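Local coordinates for protein clan CA, family C40, NlpC/P60 superfamily cysteine peptidase (Trichomonas vaginalis, PDB 6BIO) that probably hydrolyses peptide bonds in bacterial peptidoglycan, acting as an NlpC/P60 cysteine peptidase acquired by lateral gene transfer, at residues W146-G151 with G155-N160; Y170-S175 with T179-G184; L185-Y190 with I195-T200; V203-G208 with I222-T227; V235-M240 with F247-T252. All coordinates share one frame; numbering follows the deposited sequence.

Contact 1 of 5, residues W146-G151 with G155-N160; sequences WKQIDG and GERAAN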
# COMPACT_ATOMS: atom_id res chain seq x y z
N TRP A 146 -2.11 8.73 -7.47
CA TRP A 146 -1.84 7.33 -7.16
C TRP A 146 -2.77 6.80 -6.08
O TRP A 146 -2.94 5.59 -5.98
CB TRP A 146 -0.36 7.16 -6.78
CG TRP A 146 0.03 7.75 -5.48
CD1 TRP A 146 0.45 9.04 -5.20
CD2 TRP A 146 0.00 7.07 -4.23
NE1 TRP A 146 0.67 9.17 -3.85
CE2 TRP A 146 0.42 7.97 -3.24
CE3 TRP A 146 -0.29 5.74 -3.85
CZ2 TRP A 146 0.54 7.59 -1.90
CZ3 TRP A 146 -0.17 5.40 -2.53
CH2 TRP A 146 0.23 6.30 -1.59
N LYS A 147 -3.38 7.68 -5.31
CA LYS A 147 -4.42 7.30 -4.36
C LYS A 147 -5.52 8.36 -4.41
O LYS A 147 -5.35 9.44 -4.99
CB LYS A 147 -3.87 7.12 -2.93
CG LYS A 147 -3.37 8.39 -2.27
CD LYS A 147 -2.96 8.12 -0.83
CE LYS A 147 -2.35 9.34 -0.18
NZ LYS A 147 -1.79 9.02 1.14
N GLN A 148 -6.67 8.03 -3.84
CA GLN A 148 -7.79 8.97 -3.76
C GLN A 148 -7.37 10.30 -3.15
O GLN A 148 -6.65 10.34 -2.14
CB GLN A 148 -8.86 8.42 -2.82
CG GLN A 148 -10.00 7.73 -3.46
CD GLN A 148 -11.12 7.47 -2.44
OE1 GLN A 148 -10.90 7.02 -1.28
NE2 GLN A 148 -12.35 7.80 -2.85
N ILE A 149 -7.87 11.39 -3.72
CA ILE A 149 -7.77 12.67 -3.04
C ILE A 149 -8.84 12.79 -1.97
O ILE A 149 -8.58 13.34 -0.89
CB ILE A 149 -7.81 13.82 -4.06
CG1 ILE A 149 -6.50 13.85 -4.86
CG2 ILE A 149 -8.02 15.16 -3.37
CD1 ILE A 149 -5.21 14.07 -4.00
N ASP A 150 -10.03 12.23 -2.21
CA ASP A 150 -11.13 12.27 -1.25
C ASP A 150 -10.73 11.59 0.06
O ASP A 150 -9.97 10.62 0.08
CB ASP A 150 -12.33 11.50 -1.81
CG ASP A 150 -13.08 12.25 -2.91
OD1 ASP A 150 -12.91 13.48 -3.06
OD2 ASP A 150 -13.86 11.57 -3.63
N GLY A 151 -11.29 12.07 1.16
CA GLY A 151 -11.09 11.45 2.45
C GLY A 151 -10.24 12.31 3.35
O GLY A 151 -9.33 13.02 2.89
N GLY A 155 -7.07 6.25 6.54
CA GLY A 155 -8.07 5.30 7.04
C GLY A 155 -9.36 5.31 6.24
O GLY A 155 -9.91 4.24 5.88
N GLU A 156 -9.87 6.51 5.94
CA GLU A 156 -11.03 6.62 5.09
C GLU A 156 -10.72 6.07 3.71
O GLU A 156 -11.57 5.44 3.09
CB GLU A 156 -11.50 8.09 5.01
CG GLU A 156 -12.01 8.56 6.39
CD GLU A 156 -12.63 9.92 6.42
OE1 GLU A 156 -12.77 10.56 5.35
OE2 GLU A 156 -13.04 10.32 7.56
N ARG A 157 -9.50 6.28 3.21
CA ARG A 157 -9.17 5.74 1.89
C ARG A 157 -9.16 4.21 1.93
O ARG A 157 -9.57 3.55 0.97
CB ARG A 157 -7.83 6.30 1.42
CG ARG A 157 -7.83 7.79 1.24
CD ARG A 157 -6.51 8.32 0.65
NE ARG A 157 -6.59 9.76 0.49
CZ ARG A 157 -6.23 10.66 1.40
NH1 ARG A 157 -6.38 11.96 1.15
NH2 ARG A 157 -5.65 10.27 2.53
N ALA A 158 -8.66 3.63 3.02
CA ALA A 158 -8.63 2.17 3.13
C ALA A 158 -10.05 1.61 3.17
O ALA A 158 -10.33 0.58 2.54
CB ALA A 158 -7.87 1.78 4.38
N ALA A 159 -10.96 2.29 3.88
CA ALA A 159 -12.35 1.87 3.94
C ALA A 159 -12.98 1.92 2.56
O ALA A 159 -13.73 1.01 2.18
CB ALA A 159 -13.12 2.77 4.91
N ASN A 160 -12.71 2.97 1.78
CA ASN A 160 -13.20 2.99 0.40
C ASN A 160 -12.65 1.79 -0.38
O ASN A 160 -13.39 1.12 -1.13
CB ASN A 160 -12.86 4.29 -0.31
CG ASN A 160 -13.23 4.22 -1.81
OD1 ASN A 160 -14.41 4.25 -2.20
ND2 ASN A 160 -12.21 4.11 -2.65
O HOH W 1 -9.44 4.76 -1.61
O HOH W 2 -6.47 13.72 3.12
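Arg157 reaches from the helix into the curve of the 146-151 loop, where, in the conformer described, its NE donates to Gln148 O at 2.7 Å (N-H...O 146°), the donor tilted from the carbonyl plane. A weak bond from NH1 to Ile149 O, 3.3 Å, adds a second grip at the guanidinium edge. Lys147 CE lies over one face of this group, offset toward the rim, and Asp154 forms salt bridges with both Lys147 NZ and Arg157 NH2, which probably offsets their like charges. Water 2 joins Arg157 NH1, 2.6 Å away, to Gly151 O. The amide planes of Gln148, which also has a second conformer, and Asn160 are turned 25° from each other; water 1 rather than a direct bond links them, donating to Gln148 OE1 and Arg157 O and accepting from Asn160 ND2. Glu156 OE1 rests 3.5 Å from Gly151 CA and accepts from Ala152 N. This surface loop leads from strand 133-138 into helix 154-163, whose Ala159 packs on strand 237-243.

Contact 2 of 5, residues Y170-S175 with T179-G184; sequences YILGMS and TYDCSG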
# COMPACT_ATOMS: atom_id res chain seq x y z
N TYR A 170 -14.82 -15.35 -1.46
CA TYR A 170 -13.84 -15.82 -0.51
C TYR A 170 -13.10 -17.03 -1.07
O TYR A 170 -13.73 -18.04 -1.44
CB TYR A 170 -14.54 -16.24 0.78
CG TYR A 170 -13.57 -16.71 1.85
CD1 TYR A 170 -13.03 -18.00 1.83
CD2 TYR A 170 -13.19 -15.87 2.87
CE1 TYR A 170 -12.14 -18.41 2.79
CE2 TYR A 170 -12.31 -16.27 3.85
CZ TYR A 170 -11.77 -17.54 3.80
OH TYR A 170 -10.87 -17.93 4.79
N ILE A 171 -11.77 -16.96 -1.10
CA ILE A 171 -10.93 -18.12 -1.38
C ILE A 171 -9.74 -18.04 -0.44
O ILE A 171 -9.02 -17.03 -0.40
CB ILE A 171 -10.46 -18.17 -2.86
CG1 ILE A 171 -11.65 -18.22 -3.82
CG2 ILE A 171 -9.50 -19.32 -3.05
CD1 ILE A 171 -12.33 -19.52 -3.98
N LEU A 172 -9.51 -19.11 0.32
CA LEU A 172 -8.40 -19.16 1.25
C LEU A 172 -7.09 -18.92 0.50
O LEU A 172 -6.82 -19.53 -0.54
CB LEU A 172 -8.38 -20.50 2.00
CG LEU A 172 -7.28 -20.68 3.02
CD1 LEU A 172 -7.46 -19.73 4.11
CD2 LEU A 172 -7.25 -22.11 3.59
N GLY A 173 -6.27 -18.06 1.07
CA GLY A 173 -4.94 -17.84 0.54
C GLY A 173 -4.83 -16.79 -0.54
O GLY A 173 -3.74 -16.67 -1.13
N MET A 174 -5.90 -16.05 -0.84
CA MET A 174 -5.91 -15.12 -1.96
C MET A 174 -5.97 -13.67 -1.49
O MET A 174 -6.52 -13.37 -0.43
CB MET A 174 -7.08 -15.44 -2.89
CG MET A 174 -7.02 -16.81 -3.48
SD MET A 174 -5.58 -17.10 -4.47
CE MET A 174 -6.03 -16.22 -5.91
N SER A 175 -5.42 -12.79 -2.32
CA SER A 175 -5.34 -11.38 -2.02
C SER A 175 -5.59 -10.52 -3.27
O SER A 175 -5.02 -9.43 -3.40
CB SER A 175 -4.02 -11.01 -1.36
OG SER A 175 -2.94 -11.44 -2.15
N THR A 179 -10.50 -12.48 -5.85
CA THR A 179 -10.88 -13.31 -4.71
C THR A 179 -9.96 -13.01 -3.54
O THR A 179 -8.83 -12.54 -3.72
CB THR A 179 -10.85 -14.81 -5.05
OG1 THR A 179 -9.50 -15.22 -5.34
CG2 THR A 179 -11.79 -15.15 -6.20
N TYR A 180 -10.46 -13.24 -2.32
CA TYR A 180 -9.79 -12.80 -1.11
C TYR A 180 -10.09 -13.74 0.03
O TYR A 180 -11.18 -14.30 0.11
CB TYR A 180 -10.30 -11.42 -0.67
CG TYR A 180 -9.81 -10.29 -1.55
CD1 TYR A 180 -8.59 -9.71 -1.31
CD2 TYR A 180 -10.54 -9.86 -2.65
CE1 TYR A 180 -8.12 -8.72 -2.11
CE2 TYR A 180 -10.07 -8.89 -3.49
CZ TYR A 180 -8.85 -8.31 -3.22
OH TYR A 180 -8.33 -7.35 -4.05
N ASP A 181 -9.13 -13.84 0.97
CA ASP A 181 -9.48 -14.27 2.32
C ASP A 181 -9.44 -13.05 3.23
O ASP A 181 -9.23 -11.92 2.80
CB ASP A 181 -8.64 -15.45 2.80
CG ASP A 181 -7.19 -15.15 3.03
OD1 ASP A 181 -6.82 -13.98 3.15
OD2 ASP A 181 -6.41 -16.13 3.09
N CYS A 182 -9.73 -13.27 4.52
CA CYS A 182 -10.00 -12.13 5.39
C CYS A 182 -8.78 -11.23 5.53
O CYS A 182 -8.89 -10.00 5.43
CB CYS A 182 -10.49 -12.61 6.76
SG CYS A 182 -9.39 -13.63 7.76
N SER A 183 -7.62 -11.83 5.77
CA SER A 183 -6.39 -11.08 5.97
C SER A 183 -5.78 -10.61 4.65
O SER A 183 -5.14 -9.55 4.61
CB SER A 183 -5.42 -11.97 6.77
OG SER A 183 -5.39 -13.21 6.10
N GLY A 184 -6.03 -11.32 3.56
CA GLY A 184 -5.55 -10.86 2.26
C GLY A 184 -6.23 -9.59 1.82
O GLY A 184 -5.61 -8.72 1.21
O HOH W 3 -9.80 -15.76 6.15
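Backbone bonds join the segments twice, Ile171 N giving to Tyr180 O (3.0 Å) beside the parallel Tyr170-Tyr180 bridge and Asp181 N to Met174 O (3.0 Å), while the chain between Ile171 and Met174 makes a type II turn. Asp181 clamps that turn to the start of helix 182-191. With CG between its backbone N and carbonyl carbon (chi1 68°), the carboxylate offers OD2 to Gly173 N, 2.8 Å away and 43° above the carboxylate plane. OD1 caps the helix by accepting from Gly184 N at 2.8 Å, end-on to the C-O bond, and also forms a salt bridge with Arg199. Residues Asp181 to Gly184 spell Asp-Cys-Ser-Gly, the signature of NlpC/P60 peptidases, in which the cysteine opening the helix is the nucleophile; Cys182 probably has that part here. Beside it, the Tyr170 ring leans obliquely on Asp181, CE2 lying 3.8 Å from Asp181 CA, and its OH meets water 3, which accepts from Cys182 N. The Tyr180 ring passes Ser175 with CE1 3.3 Å from Ser175 C. Away from the cap, Thr179 OG1 contacts Met174 CB at 3.5 Å, and Thr179 CB touches Ile171 CG1.

Contact 3 of 5, residues L185-Y190 with I195-T200; sequences LMQWAY and IFMHRT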
# COMPACT_ATOMS: atom_id res chain seq x y z
N LEU A 185 -7.51 -9.45 2.12
CA LEU A 185 -8.22 -8.22 1.83
C LEU A 185 -7.58 -7.04 2.54
O LEU A 185 -7.45 -5.96 1.97
CB LEU A 185 -9.71 -8.39 2.21
CG LEU A 185 -10.61 -7.19 1.94
CD1 LEU A 185 -10.71 -6.87 0.44
CD2 LEU A 185 -11.99 -7.42 2.50
N MET A 186 -7.18 -7.22 3.82
CA MET A 186 -6.58 -6.12 4.58
C MET A 186 -5.25 -5.74 3.98
O MET A 186 -4.97 -4.56 3.78
CB MET A 186 -6.39 -6.53 6.03
CG MET A 186 -7.62 -7.05 6.80
SD MET A 186 -9.02 -5.89 7.00
CE MET A 186 -9.94 -6.24 5.49
N GLN A 187 -4.41 -6.74 3.68
CA GLN A 187 -3.08 -6.44 3.18
C GLN A 187 -3.16 -5.79 1.81
O GLN A 187 -2.44 -4.82 1.53
CB GLN A 187 -2.22 -7.69 3.15
CG GLN A 187 -0.77 -7.41 2.76
CD GLN A 187 0.06 -8.65 2.59
OE1 GLN A 187 -0.27 -9.55 1.81
NE2 GLN A 187 1.18 -8.70 3.28
N TRP A 188 -4.06 -6.28 0.95
CA TRP A 188 -4.26 -5.70 -0.36
C TRP A 188 -4.65 -4.22 -0.25
O TRP A 188 -4.14 -3.35 -0.97
CB TRP A 188 -5.32 -6.50 -1.13
CG TRP A 188 -5.76 -5.76 -2.36
CD1 TRP A 188 -5.14 -5.70 -3.55
CD2 TRP A 188 -6.87 -4.84 -2.44
NE1 TRP A 188 -5.79 -4.80 -4.38
CE2 TRP A 188 -6.84 -4.26 -3.72
CE3 TRP A 188 -7.88 -4.47 -1.56
CZ2 TRP A 188 -7.79 -3.32 -4.13
CZ3 TRP A 188 -8.80 -3.54 -1.98
CH2 TRP A 188 -8.73 -2.96 -3.24
N ALA A 189 -5.64 -3.92 0.60
CA ALA A 189 -6.15 -2.56 0.66
C ALA A 189 -5.02 -1.60 1.04
O ALA A 189 -4.87 -0.52 0.46
CB ALA A 189 -7.30 -2.46 1.65
N TYR A 190 -4.22 -1.98 2.05
CA TYR A 190 -3.12 -1.11 2.44
C TYR A 190 -1.99 -1.09 1.42
O TYR A 190 -1.33 -0.05 1.25
CB TYR A 190 -2.67 -1.42 3.89
CG TYR A 190 -3.57 -0.68 4.87
CD1 TYR A 190 -3.33 0.65 5.11
CD2 TYR A 190 -4.66 -1.27 5.48
CE1 TYR A 190 -4.14 1.39 5.91
CE2 TYR A 190 -5.50 -0.53 6.29
CZ TYR A 190 -5.21 0.79 6.54
OH TYR A 190 -6.01 1.57 7.34
N ILE A 195 1.27 1.15 2.11
CA ILE A 195 1.47 0.91 3.53
C ILE A 195 1.55 -0.61 3.69
O ILE A 195 0.67 -1.33 3.22
CB ILE A 195 0.30 1.49 4.36
CG1 ILE A 195 0.34 3.00 4.28
CG2 ILE A 195 0.38 0.97 5.80
CD1 ILE A 195 -0.97 3.62 4.78
N PHE A 196 2.60 -1.09 4.35
CA PHE A 196 2.75 -2.53 4.55
C PHE A 196 2.07 -3.00 5.82
O PHE A 196 2.27 -2.45 6.90
CB PHE A 196 4.22 -2.88 4.67
CG PHE A 196 4.46 -4.36 4.76
CD1 PHE A 196 4.42 -5.16 3.63
CD2 PHE A 196 4.71 -4.97 5.99
CE1 PHE A 196 4.62 -6.51 3.71
CE2 PHE A 196 4.89 -6.35 6.06
CZ PHE A 196 4.85 -7.12 4.90
N MET A 197 1.34 -4.08 5.69
CA MET A 197 1.04 -4.91 6.85
C MET A 197 1.34 -6.33 6.44
O MET A 197 1.37 -6.65 5.25
CB MET A 197 -0.36 -4.81 7.40
CG MET A 197 -1.42 -5.23 6.45
SD MET A 197 -3.13 -5.31 7.16
CE MET A 197 -3.38 -3.64 7.59
N HIS A 198 1.52 -7.20 7.45
CA HIS A 198 1.78 -8.61 7.20
C HIS A 198 0.52 -9.29 6.68
O HIS A 198 -0.57 -8.72 6.62
CB HIS A 198 2.33 -9.27 8.47
CG HIS A 198 3.76 -8.92 8.72
ND1 HIS A 198 4.80 -9.48 8.00
CD2 HIS A 198 4.33 -8.02 9.57
CE1 HIS A 198 5.94 -8.97 8.41
NE2 HIS A 198 5.69 -8.08 9.36
N ARG A 199 0.70 -10.53 6.25
CA ARG A 199 -0.31 -11.22 5.47
C ARG A 199 -1.39 -11.91 6.29
O ARG A 199 -2.52 -12.01 5.79
CB ARG A 199 0.37 -12.22 4.54
CG ARG A 199 -0.54 -13.12 3.72
CD ARG A 199 -1.47 -12.33 2.81
NE ARG A 199 -2.32 -13.20 1.99
CZ ARG A 199 -3.45 -13.74 2.40
NH1 ARG A 199 -3.82 -13.63 3.67
NH2 ARG A 199 -4.14 -14.47 1.56
N THR A 200 -1.09 -12.42 7.47
CA THR A 200 -2.04 -13.24 8.22
C THR A 200 -2.59 -12.46 9.42
O THR A 200 -1.91 -11.60 10.01
CB THR A 200 -1.42 -14.57 8.63
OG1 THR A 200 -0.29 -14.34 9.46
CG2 THR A 200 -0.96 -15.34 7.42
O HOH W 4 0.04 -4.03 2.82
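Gln187 and Met197 supply the principal polar link: Gln187 NE2 donates to Met197 O at 2.8 Å along a fairly straight path (163°), with the acceptor in the amide plane and the donor in the carbonyl plane. The extended side chain, CG opposite the backbone N (chi1 -174°), carries the amide out to that oxygen. The other end of the amide is held as well, since OE1 bonds to Tyr52 OH; OE1 also lies 3.2 Å from Arg199 CD, where the two side chains cross nearly at right angles. Among backbone groups, Ile195 N binds Tyr190 O at 3.0 Å. Water 4 bridges the backbones, donating to Gln187 O and Ile195 O and accepting from Met197 N. Apolar contacts gather around Tyr190. Ile195 runs alongside it, CG2 3.8 Å from Tyr190 CD1, with Ile195 CD1 at the ring edge. Met197 bends at its last torsion to bring CE within 3.4 Å of Tyr190 CD2, while Met197 SD sits on Met186 CB at 3.7 Å. Tyr190 OH bonds to Gly220 O, fixing the far end of the ring. As for charge, Arg199 makes a cation-pi contact with Tyr49 besides meeting its acidic partner, Asp181. Helix 182-191 is the central helix of the papain-like NlpC/P60 fold, packed on the sheet, and segment 195-200 lies along an adjoining flank, Met186 and Tyr190 meeting both.

Contact 4 of 5, residues V203-G208 with I222-T227; sequences VQDLHG and IITFRT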
# COMPACT_ATOMS: atom_id res chain seq x y z
N VAL A 203 -0.61 -12.06 12.71
CA VAL A 203 0.49 -11.13 12.67
C VAL A 203 0.01 -9.70 12.53
O VAL A 203 0.58 -8.78 13.14
CB VAL A 203 1.51 -11.54 11.60
CG1 VAL A 203 2.70 -10.59 11.62
CG2 VAL A 203 1.99 -12.94 11.89
N GLN A 204 -1.05 -9.49 11.75
CA GLN A 204 -1.65 -8.17 11.67
C GLN A 204 -2.05 -7.68 13.05
O GLN A 204 -1.97 -6.49 13.35
CB GLN A 204 -2.87 -8.22 10.76
CG GLN A 204 -2.49 -8.47 9.31
CD GLN A 204 -3.67 -8.76 8.40
OE1 GLN A 204 -4.82 -8.84 8.84
NE2 GLN A 204 -3.41 -8.89 7.13
N ASP A 205 -2.43 -8.61 13.92
CA ASP A 205 -2.80 -8.36 15.32
C ASP A 205 -1.68 -7.76 16.14
O ASP A 205 -1.95 -7.28 17.25
CB ASP A 205 -3.19 -9.71 15.94
CG ASP A 205 -3.64 -9.61 17.40
OD1 ASP A 205 -4.71 -9.01 17.65
OD2 ASP A 205 -2.91 -10.21 18.24
N LEU A 206 -0.43 -7.85 15.68
CA LEU A 206 0.75 -7.55 16.50
C LEU A 206 1.39 -6.23 16.14
O LEU A 206 2.40 -5.85 16.76
CB LEU A 206 1.79 -8.66 16.38
CG LEU A 206 1.32 -10.07 16.73
CD1 LEU A 206 2.44 -11.03 16.51
CD2 LEU A 206 0.83 -10.13 18.18
N HIS A 207 0.86 -5.53 15.13
CA HIS A 207 1.48 -4.30 14.64
C HIS A 207 0.41 -3.25 14.39
O HIS A 207 -0.77 -3.53 14.49
CB HIS A 207 2.34 -4.56 13.38
CG HIS A 207 3.36 -5.63 13.59
ND1 HIS A 207 4.55 -5.41 14.24
CD2 HIS A 207 3.33 -6.95 13.28
CE1 HIS A 207 5.22 -6.55 14.32
NE2 HIS A 207 4.51 -7.50 13.74
N GLY A 208 0.85 -2.07 13.99
CA GLY A 208 -0.02 -0.92 13.90
C GLY A 208 -0.26 -0.31 15.27
O GLY A 208 -0.01 -0.92 16.30
N ILE A 222 -8.28 -1.84 11.56
CA ILE A 222 -8.58 -3.26 11.46
C ILE A 222 -8.90 -3.80 12.85
O ILE A 222 -8.49 -3.26 13.87
CB ILE A 222 -7.50 -4.10 10.76
CG1 ILE A 222 -6.23 -4.21 11.57
CG2 ILE A 222 -7.27 -3.53 9.33
CD1 ILE A 222 -5.26 -5.19 11.01
N ILE A 223 -9.76 -4.82 12.86
CA ILE A 223 -10.20 -5.50 14.08
C ILE A 223 -9.88 -6.97 13.91
O ILE A 223 -10.35 -7.59 12.95
CB ILE A 223 -11.71 -5.34 14.28
CG1 ILE A 223 -12.19 -3.89 14.11
CG2 ILE A 223 -12.10 -5.88 15.63
CD1 ILE A 223 -13.66 -3.83 13.68
N THR A 224 -9.06 -7.52 14.81
CA THR A 224 -8.79 -8.95 14.78
C THR A 224 -9.68 -9.67 15.78
O THR A 224 -10.14 -9.08 16.77
CB THR A 224 -7.32 -9.24 15.05
OG1 THR A 224 -6.99 -8.73 16.34
CG2 THR A 224 -6.45 -8.59 13.97
N PHE A 225 -9.94 -10.95 15.52
CA PHE A 225 -10.88 -11.74 16.29
C PHE A 225 -10.32 -13.15 16.51
O PHE A 225 -9.55 -13.68 15.71
CB PHE A 225 -12.23 -11.89 15.57
CG PHE A 225 -12.92 -10.57 15.21
CD1 PHE A 225 -13.79 -9.96 16.11
CD2 PHE A 225 -12.73 -9.96 13.97
CE1 PHE A 225 -14.47 -8.78 15.76
CE2 PHE A 225 -13.41 -8.82 13.64
CZ PHE A 225 -14.27 -8.22 14.52
N ARG A 226 -10.81 -13.77 17.60
CA ARG A 226 -10.55 -15.16 17.90
C ARG A 226 -11.82 -15.93 17.62
O ARG A 226 -12.80 -15.81 18.37
CB ARG A 226 -10.08 -15.31 19.36
CG ARG A 226 -8.89 -14.43 19.66
CD ARG A 226 -8.17 -14.86 20.94
NE ARG A 226 -9.08 -14.73 22.07
CZ ARG A 226 -9.35 -13.63 22.75
NH1 ARG A 226 -8.67 -12.51 22.54
NH2 ARG A 226 -10.27 -13.67 23.71
N THR A 227 -11.84 -16.70 16.53
CA THR A 227 -13.07 -17.33 16.05
C THR A 227 -13.05 -18.84 16.08
O THR A 227 -14.04 -19.45 15.68
CB THR A 227 -13.46 -16.88 14.63
OG1 THR A 227 -12.57 -17.45 13.67
CG2 THR A 227 -13.47 -15.35 14.49
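The Asp205 carboxylate is met at OD1 by Thr224 OG1, which donates from 2.6 Å on the anti side, 25° out of the carboxylate plane. Asp205 CG lies opposite its backbone N (chi1 -178°), which brings the group across to the strand at about a right angle to the threonine. Beside this bond the methyl Thr224 CG2 packs against Asp205 CA at 3.9 Å. Gln204 meets the strand through CB, 3.9 Å from Ile222 CD1, while its amide leads elsewhere, NE2 bonding to His198 O and Ser183 O. A type I turn from Gln204 to His207 overlaps helix 201-204, and strand 222-225 runs between strands 237-243 and 269-274 of the six-stranded sheet. This buried contact therefore links the turn to a strand inside the sheet. Ser270 OG and Thr271 OG1 also bond to Asp205 OD1, while Thr224 OG1 pairs with Thr271 N. Three hydroxyls converging on one carboxylate oxygen would tend to stabilise its negative charge and probably lower its pKa.

Contact 5 of 5, residues V235-M240 with F247-T252; sequences VTHVGM and FIHAST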
# COMPACT_ATOMS: atom_id res chain seq x y z
N VAL A 235 -5.65 -15.80 17.31
CA VAL A 235 -6.30 -14.89 16.39
C VAL A 235 -6.46 -15.59 15.05
O VAL A 235 -5.49 -16.11 14.49
CB VAL A 235 -5.48 -13.60 16.23
CG1 VAL A 235 -6.02 -12.80 15.07
CG2 VAL A 235 -5.52 -12.81 17.56
N THR A 236 -7.68 -15.61 14.53
CA THR A 236 -7.99 -16.35 13.33
C THR A 236 -8.76 -15.56 12.30
O THR A 236 -9.06 -16.13 11.25
CB THR A 236 -8.83 -17.58 13.71
OG1 THR A 236 -9.99 -17.15 14.41
CG2 THR A 236 -8.04 -18.55 14.59
N HIS A 237 -9.13 -14.32 12.56
CA HIS A 237 -9.96 -13.58 11.63
C HIS A 237 -9.67 -12.10 11.80
O HIS A 237 -9.15 -11.65 12.83
CB HIS A 237 -11.45 -13.87 11.92
CG HIS A 237 -12.38 -13.44 10.84
ND1 HIS A 237 -12.51 -14.14 9.66
CD2 HIS A 237 -13.26 -12.41 10.76
CE1 HIS A 237 -13.41 -13.54 8.89
NE2 HIS A 237 -13.89 -12.50 9.54
N VAL A 238 -10.06 -11.32 10.79
CA VAL A 238 -9.83 -9.88 10.78
C VAL A 238 -10.82 -9.24 9.84
O VAL A 238 -11.23 -9.86 8.85
CB VAL A 238 -8.37 -9.56 10.36
CG1 VAL A 238 -8.08 -10.05 8.95
CG2 VAL A 238 -8.04 -8.07 10.50
N GLY A 239 -11.20 -7.99 10.13
CA GLY A 239 -11.98 -7.17 9.22
C GLY A 239 -11.61 -5.71 9.40
O GLY A 239 -10.83 -5.37 10.29
N MET A 240 -12.15 -4.85 8.54
CA MET A 240 -11.80 -3.43 8.54
C MET A 240 -13.04 -2.60 8.90
O MET A 240 -14.07 -2.71 8.24
CB MET A 240 -11.28 -2.96 7.18
CG MET A 240 -10.82 -1.54 7.20
SD MET A 240 -10.20 -0.94 5.64
CE MET A 240 -8.78 -1.98 5.40
N PHE A 247 -18.14 -3.24 9.96
CA PHE A 247 -16.88 -3.56 9.32
C PHE A 247 -17.13 -4.37 8.07
O PHE A 247 -18.21 -4.89 7.85
CB PHE A 247 -15.90 -4.26 10.27
CG PHE A 247 -16.29 -5.67 10.76
CD1 PHE A 247 -15.87 -6.80 10.05
CD2 PHE A 247 -16.88 -5.89 12.02
CE1 PHE A 247 -16.11 -8.08 10.53
CE2 PHE A 247 -17.11 -7.15 12.48
CZ PHE A 247 -16.73 -8.26 11.73
N ILE A 248 -16.12 -4.39 7.20
CA ILE A 248 -16.13 -5.23 6.01
C ILE A 248 -15.08 -6.33 6.16
O ILE A 248 -13.98 -6.10 6.68
CB ILE A 248 -15.91 -4.39 4.74
CG1 ILE A 248 -17.18 -3.59 4.43
CG2 ILE A 248 -15.51 -5.29 3.56
CD1 ILE A 248 -17.05 -2.60 3.30
N HIS A 249 -15.44 -7.54 5.77
CA HIS A 249 -14.53 -8.67 5.83
C HIS A 249 -14.83 -9.68 4.73
O HIS A 249 -15.92 -9.70 4.15
CB HIS A 249 -14.58 -9.38 7.20
CG HIS A 249 -15.90 -10.02 7.57
ND1 HIS A 249 -15.96 -11.03 8.50
CD2 HIS A 249 -17.18 -9.75 7.23
CE1 HIS A 249 -17.21 -11.40 8.68
NE2 HIS A 249 -17.98 -10.63 7.93
N ALA A 250 -13.82 -10.49 4.43
CA ALA A 250 -14.03 -11.67 3.61
C ALA A 250 -14.37 -12.80 4.57
O ALA A 250 -13.56 -13.11 5.47
CB ALA A 250 -12.79 -12.00 2.80
N SER A 251 -15.53 -13.41 4.38
CA SER A 251 -16.02 -14.38 5.33
C SER A 251 -16.41 -15.67 4.64
O SER A 251 -16.96 -15.65 3.55
CB SER A 251 -17.27 -13.83 5.99
OG SER A 251 -17.82 -14.74 6.92
N THR A 252 -16.17 -16.80 5.31
CA THR A 252 -16.68 -18.06 4.79
C THR A 252 -18.18 -18.17 4.96
O THR A 252 -18.80 -18.98 4.26
CB THR A 252 -15.99 -19.26 5.45
OG1 THR A 252 -16.12 -19.17 6.87
CG2 THR A 252 -14.57 -19.33 5.04
O HOH W 5 -11.54 -9.38 6.07
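His237 NE2 and His249 ND1 share a nearly straight hydrogen bond of 2.7 Å (170°), with either able to be the donor. The pair bridges the hairpin of strands 237-243 and 246-251 in the papain-like fold and is consistent with the Cys-His-His arrangement of NlpC/P60 peptidases, His237 probably facing the cysteine and His249 probably orienting His237. The rings stand almost perpendicular (88°), each meeting the other at its edge. His249 is sandwiched within its own strand: Ser251 CB lies 3.6 Å above one face and Phe247 CE1 3.5 Å above the opposite one, which restrains its rotation. Its CG sits between the backbone N and carbonyl carbon (chi1 63°), bringing the ring over toward His237. Further along the hairpin, Met240 and Ile248 form a hydrogen-bonded antiparallel pair, Met240 N to Ile248 O at 2.9 Å and Ile248 N to Met240 O at 2.8 Å. Gly239 CA comes obliquely to the aromatic ring, 4.0 Å from Phe247 CD1. The strands then splay apart, His237 CA and Ser251 CA standing 8.8 Å from each other, and water 5 bridges them, donating to Val238 O and accepting from Ala250 N. Opposite Phe225 of the neighbouring strand, Thr236 and His237 form a classic beta bulge. Ala250 O, buried here, approaches His237 CE1 at 3.5 Å yet has no hydrogen-bonding partner in the model.

Contacts 2 and 5, whose centres lie 10 Å apart, meet at the probable active site: Cys182 SG stands 3.7 Å from His237 ND1, and Cys182 CB packs 3.4 Å from Ala250 O. Contact 3 meets contact 2 through its loop, Arg199 NH1 lying 3.1 Å from Asp181 OD1. Gln204 ties contact 4 to both, the centre of contact 4 being about 16 Å from that of contact 2 and about 11 Å from that of contact 3. Contact 4 also joins contact 5 within the sheet, with Ile223 N 2.8 Å from Gly239 O. Contact 1 lies farther off, its centre about 21 Å from that of contact 2, but Ala158 packs on Tyr190 of contact 3 and on Met240 of contact 5.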